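ESAT-6/WXG100 secretion system protein (Streptococcus gallolyticus, PDB 7JQE) is EsaA, a membrane subunit of the bacterial type VIIb secretion system, which probably takes part in exporting toxins across the cell envelope. Local coordinates at residues T327-S332 against V339-D344; L357-T362 against I384-T389. All coordinates share one frame; numbering follows the deposited sequence.

Interaction 1 (T327-S332 against V339-D344); sequences TTVTIS and VVFADD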
loop_
_atom_site.group_PDB
_atom_site.type_symbol
_atom_site.label_atom_id
_atom_site.label_comp_id
_atom_site.label_asym_id
_atom_site.label_seq_id
_atom_site.Cartn_x
_atom_site.Cartn_y
_atom_site.Cartn_z
ATOM N N THR A 327 56.098 36.520 53.994
ATOM C CA THR A 327 55.148 36.939 52.970
ATOM C C THR A 327 53.973 35.973 52.961
ATOM O O THR A 327 54.164 34.758 52.843
ATOM C CB THR A 327 55.806 36.990 51.588
ATOM O OG1 THR A 327 57.089 37.627 51.691
ATOM C CG2 THR A 327 54.940 37.777 50.621
ATOM N N THR A 328 52.764 36.514 53.083
ATOM C CA THR A 328 51.555 35.716 53.241
ATOM C C THR A 328 50.866 35.544 51.891
ATOM O O THR A 328 50.553 36.531 51.214
ATOM C CB THR A 328 50.609 36.366 54.251
ATOM O OG1 THR A 328 50.204 37.653 53.769
ATOM C CG2 THR A 328 51.306 36.532 55.600
ATOM N N VAL A 329 50.630 34.292 51.508
ATOM C CA VAL A 329 49.961 33.943 50.260
ATOM C C VAL A 329 48.582 33.392 50.594
ATOM O O VAL A 329 48.442 32.562 51.500
ATOM C CB VAL A 329 50.786 32.922 49.455
ATOM C CG1 VAL A 329 50.083 32.574 48.150
ATOM C CG2 VAL A 329 52.187 33.464 49.198
ATOM N N THR A 330 47.565 33.846 49.859
ATOM C CA THR A 330 46.183 33.523 50.188
ATOM C C THR A 330 45.374 33.259 48.926
ATOM O O THR A 330 45.802 33.548 47.805
ATOM C CB THR A 330 45.512 34.648 50.986
ATOM O OG1 THR A 330 45.349 35.796 50.143
ATOM C CG2 THR A 330 46.352 35.019 52.198
ATOM N N ILE A 331 44.180 32.711 49.136
ATOM C CA ILE A 331 43.198 32.449 48.088
ATOM C C ILE A 331 41.919 33.176 48.478
ATOM O O ILE A 331 41.322 32.868 49.516
ATOM C CB ILE A 331 42.937 30.943 47.917
ATOM C CG1 ILE A 331 44.207 30.223 47.460
ATOM C CG2 ILE A 331 41.783 30.705 46.958
ATOM C CD1 ILE A 331 44.253 28.766 47.863
ATOM N N SER A 332 41.493 34.130 47.652
ATOM C CA SER A 332 40.351 34.968 47.987
ATOM C C SER A 332 39.350 35.014 46.839
ATOM O O SER A 332 39.679 34.740 45.683
ATOM C CB SER A 332 40.791 36.397 48.342
ATOM O OG SER A 332 41.311 37.066 47.208
ATOM N N VAL A 339 38.399 26.080 46.493
ATOM C CA VAL A 339 39.808 26.213 46.141
ATOM C C VAL A 339 40.592 26.376 47.433
ATOM O O VAL A 339 40.318 27.293 48.217
ATOM C CB VAL A 339 40.053 27.392 45.189
ATOM C CG1 VAL A 339 41.486 27.384 44.700
ATOM C CG2 VAL A 339 39.091 27.317 44.015
ATOM N N VAL A 340 41.553 25.482 47.663
ATOM C CA VAL A 340 42.274 25.422 48.927
ATOM C C VAL A 340 43.661 24.855 48.664
ATOM O O VAL A 340 43.873 24.119 47.697
ATOM C CB VAL A 340 41.516 24.569 49.973
ATOM C CG1 VAL A 340 40.127 25.145 50.242
ATOM C CG2 VAL A 340 41.416 23.123 49.507
ATOM N N PHE A 341 44.612 25.212 49.529
ATOM C CA PHE A 341 45.943 24.623 49.463
ATOM C C PHE A 341 45.875 23.140 49.807
ATOM O O PHE A 341 45.181 22.734 50.744
ATOM C CB PHE A 341 46.903 25.344 50.412
ATOM C CG PHE A 341 47.247 26.740 49.976
ATOM C CD1 PHE A 341 47.967 26.955 48.814
ATOM C CD2 PHE A 341 46.852 27.835 50.725
ATOM C CE1 PHE A 341 48.283 28.235 48.403
ATOM C CE2 PHE A 341 47.165 29.118 50.321
ATOM C CZ PHE A 341 47.881 29.317 49.158
ATOM N N ALA A 342 46.619 22.329 49.051
ATOM C CA ALA A 342 46.402 20.885 49.069
ATOM C C ALA A 342 46.794 20.257 50.403
ATOM O O ALA A 342 46.121 19.335 50.880
ATOM C CB ALA A 342 47.170 20.228 47.923
ATOM N N ASP A 343 47.875 20.730 51.024
ATOM C CA ASP A 343 48.386 20.044 52.206
ATOM C C ASP A 343 47.668 20.456 53.486
ATOM O O ASP A 343 47.535 19.640 54.404
ATOM C CB ASP A 343 49.889 20.292 52.348
ATOM C CG ASP A 343 50.222 21.755 52.567
ATOM O OD1 ASP A 343 49.310 22.599 52.442
ATOM O OD2 ASP A 343 51.395 22.061 52.868
ATOM N N ASP A 344 47.201 21.702 53.572
ATOM C CA ASP A 344 46.604 22.212 54.798
ATOM C C ASP A 344 45.085 22.252 54.768
ATOM O O ASP A 344 44.466 22.404 55.826
ATOM C CB ASP A 344 47.110 23.631 55.090
ATOM C CG ASP A 344 48.566 23.661 55.492
ATOM O OD1 ASP A 344 49.145 22.575 55.709
ATOM O OD2 ASP A 344 49.133 24.771 55.592
#

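Interaction 2 (L357-T362 against I384-T389); sequences LKISYT and IPMTYT. With EDO (1,2-ethanediol), chain I.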
loop_
_atom_site.group_PDB
_atom_site.type_symbol
_atom_site.label_atom_id
_atom_site.label_comp_id
_atom_site.label_asym_id
_atom_site.label_seq_id
_atom_site.Cartn_x
_atom_site.Cartn_y
_atom_site.Cartn_z
ATOM N N LEU A 357 53.842 25.692 45.851
ATOM C CA LEU A 357 52.589 25.441 46.547
ATOM C C LEU A 357 51.620 24.729 45.616
ATOM O O LEU A 357 51.548 25.038 44.422
ATOM C CB LEU A 357 51.960 26.741 47.059
ATOM C CG LEU A 357 52.773 27.567 48.054
ATOM C CD1 LEU A 357 52.018 28.832 48.437
ATOM C CD2 LEU A 357 53.121 26.749 49.293
ATOM N N LYS A 358 50.878 23.775 46.168
ATOM C CA LYS A 358 49.898 22.999 45.424
ATOM C C LYS A 358 48.503 23.460 45.822
ATOM O O LYS A 358 48.210 23.609 47.012
ATOM C CB LYS A 358 50.072 21.503 45.699
ATOM C CG LYS A 358 51.524 21.043 45.668
ATOM C CD LYS A 358 52.041 20.890 44.248
ATOM C CE LYS A 358 51.444 19.657 43.592
ATOM N NZ LYS A 358 51.736 18.427 44.384
ATOM N N ILE A 359 47.651 23.692 44.830
ATOM C CA ILE A 359 46.301 24.192 45.053
ATOM C C ILE A 359 45.311 23.201 44.466
ATOM O O ILE A 359 45.404 22.845 43.286
ATOM C CB ILE A 359 46.110 25.592 44.444
ATOM C CG1 ILE A 359 47.137 26.562 45.035
ATOM C CG2 ILE A 359 44.694 26.089 44.690
ATOM C CD1 ILE A 359 47.041 27.969 44.491
ATOM N N SER A 360 44.372 22.754 45.291
ATOM C CA SER A 360 43.301 21.864 44.869
ATOM C C SER A 360 42.037 22.678 44.627
ATOM O O SER A 360 41.628 23.468 45.484
ATOM C CB SER A 360 43.038 20.789 45.926
ATOM O OG SER A 360 41.705 20.305 45.844
ATOM N N TYR A 361 41.426 22.490 43.461
ATOM C CA TYR A 361 40.145 23.108 43.167
ATOM C C TYR A 361 39.152 22.032 42.753
ATOM O O TYR A 361 39.517 21.020 42.149
ATOM C CB TYR A 361 40.259 24.194 42.081
ATOM C CG TYR A 361 40.718 23.723 40.717
ATOM C CD1 TYR A 361 39.830 23.114 39.829
ATOM C CD2 TYR A 361 42.027 23.923 40.300
ATOM C CE1 TYR A 361 40.246 22.698 38.575
ATOM C CE2 TYR A 361 42.452 23.513 39.048
ATOM C CZ TYR A 361 41.559 22.904 38.189
ATOM O OH TYR A 361 41.986 22.499 36.944
ATOM N N THR A 362 37.890 22.260 43.105
ATOM C CA THR A 362 36.828 21.280 42.900
ATOM C C THR A 362 35.580 22.027 42.455
ATOM O O THR A 362 35.025 22.820 43.221
ATOM C CB THR A 362 36.561 20.481 44.178
ATOM O OG1 THR A 362 37.752 19.787 44.569
ATOM C CG2 THR A 362 35.438 19.476 43.953
ATOM N N ILE A 384 46.592 38.010 41.468
ATOM C CA ILE A 384 46.540 37.421 40.138
ATOM C C ILE A 384 45.199 36.696 39.997
ATOM O O ILE A 384 44.965 35.693 40.685
ATOM C CB ILE A 384 47.717 36.469 39.896
ATOM C CG1 ILE A 384 49.030 37.164 40.282
ATOM C CG2 ILE A 384 47.735 35.999 38.449
ATOM C CD1 ILE A 384 50.222 36.740 39.456
ATOM N N PRO A 385 44.296 37.169 39.138
ATOM C CA PRO A 385 43.027 36.459 38.952
ATOM C C PRO A 385 43.251 35.145 38.224
ATOM O O PRO A 385 44.096 35.047 37.332
ATOM C CB PRO A 385 42.203 37.433 38.103
ATOM C CG PRO A 385 43.228 38.156 37.300
ATOM C CD PRO A 385 44.425 38.315 38.220
HETATM N N MSE A 386 42.485 34.130 38.610
HETATM C CA MSE A 386 42.593 32.826 37.962
HETATM C C MSE A 386 41.233 32.176 37.762
HETATM O O MSE A 386 40.306 32.399 38.541
HETATM C CB MSE A 386 43.503 31.912 38.774
HETATM C CG MSE A 386 44.840 32.556 39.076
HETATM SE SE MSE A 386 46.251 31.286 39.498
HETATM C CE MSE A 386 45.617 30.635 41.227
ATOM N N THR A 387 41.124 31.365 36.712
ATOM C CA THR A 387 39.856 30.758 36.338
ATOM C C THR A 387 40.112 29.408 35.687
ATOM O O THR A 387 41.130 29.206 35.019
ATOM C CB THR A 387 39.070 31.658 35.380
ATOM O OG1 THR A 387 37.851 31.009 35.000
ATOM C CG2 THR A 387 39.896 31.951 34.132
ATOM N N TYR A 388 39.174 28.484 35.891
ATOM C CA TYR A 388 39.205 27.174 35.258
ATOM C C TYR A 388 37.790 26.801 34.854
ATOM O O TYR A 388 36.823 27.162 35.529
ATOM C CB TYR A 388 39.796 26.107 36.189
ATOM C CG TYR A 388 41.119 26.519 36.782
ATOM C CD1 TYR A 388 42.291 26.412 36.046
ATOM C CD2 TYR A 388 41.194 27.038 38.067
ATOM C CE1 TYR A 388 43.501 26.800 36.576
ATOM C CE2 TYR A 388 42.402 27.429 38.606
ATOM C CZ TYR A 388 43.552 27.306 37.855
ATOM O OH TYR A 388 44.758 27.693 38.380
ATOM N N THR A 389 37.672 26.082 33.741
ATOM C CA THR A 389 36.370 25.759 33.177
ATOM C C THR A 389 36.349 24.313 32.710
ATOM O O THR A 389 37.359 23.776 32.248
ATOM C CB THR A 389 36.021 26.677 32.000
ATOM O OG1 THR A 389 35.996 28.038 32.447
ATOM C CG2 THR A 389 34.656 26.315 31.435
HETATM C C1 EDO I . 40.987 25.003 31.968
HETATM O O1 EDO I . 40.595 26.304 32.422
HETATM C C2 EDO I . 40.625 23.961 33.021
HETATM O O2 EDO I . 40.699 22.650 32.446
#

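Interaction 1 (T327-S332 against V339-D344)
Ile331 and Phe341 show how two sheets can be joined by apolar side chains. The CD1 methyl of Ile331 sits above the middle of the Phe341 ring, 3.8 Å from its centroid and only 9° off the ring normal, a CH-pi contact over the face. The CG1-CD1 branch of Ile331 stands beside the backbone N (chi1 -63°), which leaves CG2, on the other side of the residue, to meet Val339 CG1 at 4.0 Å; one isoleucine thus serves two neighbours on strand 337-341. Val329 adds a lighter touch, its CG1 lying 4.1 Å from Phe341 CZ. Leu357 and Ile359 of strand 355-363 also pack on Phe341, so this end of the contact is buried.

The other sides are looser and more polar. Thr330 turns from the partner strand and bonds through OG1 to Asn378, and Val340 also points away, its side chain partly exposed. Beyond Phe341 the chain leaves the strand, and Asp343 and Asp344 lie exposed, each making a salt bridge to Lys349. With the segment axes approaching to 7.9 Å and their directions 158° apart, the contact is consistent with van der Waals packing and burial of apolar surface as its main source of stability.

Interaction 2 (L357-T362 against I384-T389)
The rings of Tyr361 and Tyr388 lie almost parallel, their planes 7° apart and their centroids separated by 4.3 Å, in an offset stack. The displacement differs for the two partners: CE2 of Tyr361 stands over the centre of the Tyr388 ring, whereas CD2 of Tyr388 comes down nearer the rim of the Tyr361 ring, 3.9 Å from Tyr361 CE2. Each tyrosine therefore gives one face to the other. The 1,2-ethanediol molecule, probably from the crystallisation liquor, approaches the Tyr388 ring obliquely. Its O1 accepts a hydrogen bond from the backbone N of Thr389 at 3.2 Å, with a bent N-H...O angle of 146°.

Although the ring planes are nearly parallel, the side chains carrying them run across each other at about a right angle. Tyr361 reaches the stack with CG between its backbone N and carbonyl carbon (chi1 63°), while Tyr388 sets its CG opposite the carbonyl carbon, next to its backbone N. The phenol of Tyr361 is also held at its far end, where OH hydrogen-bonds to Asn269 of strand 268-275; ring stacking and this polar tie together probably limit how the ring can shift.

Further along, the contact becomes sparse: Ile359 CD1 and the CE methyl of selenomethionine Met386 are 4.4 Å apart. Ile271 packs against both Ile359 and Tyr388. The second subunit also packs against strand 382-392: Thr387 meets Tyr388 of that subunit, and Met386 its Ile384. Alternate residues Ile359 and Tyr361 point at alternate residues Met386 and Tyr388, the inward-facing pattern of two beta-sheets packed face to face in a beta-sandwich.

In the fold
Both contacts bridge the same two antiparallel sheets of a beta domain far from the chain's centre, and their own centres lie 10 Å apart. The residues of interaction 1 all precede those of interaction 2. Each pairs a strand of the three-stranded sheet (337-341, then its neighbour 355-363) with one of the four-stranded sheet (327-335, then 382-392, the outermost within this chain). Antiparallel pairing of 337-341 with 355-363 joins them: Val340 O and Ser360 N, and Ala342 N, just past the strand end, and Lys358 O, probably hydrogen-bond, while Val339 packs on Ile359. The two contacts probably belong to one largely apolar interior between the sheets, and interaction 2 lies beside the second subunit.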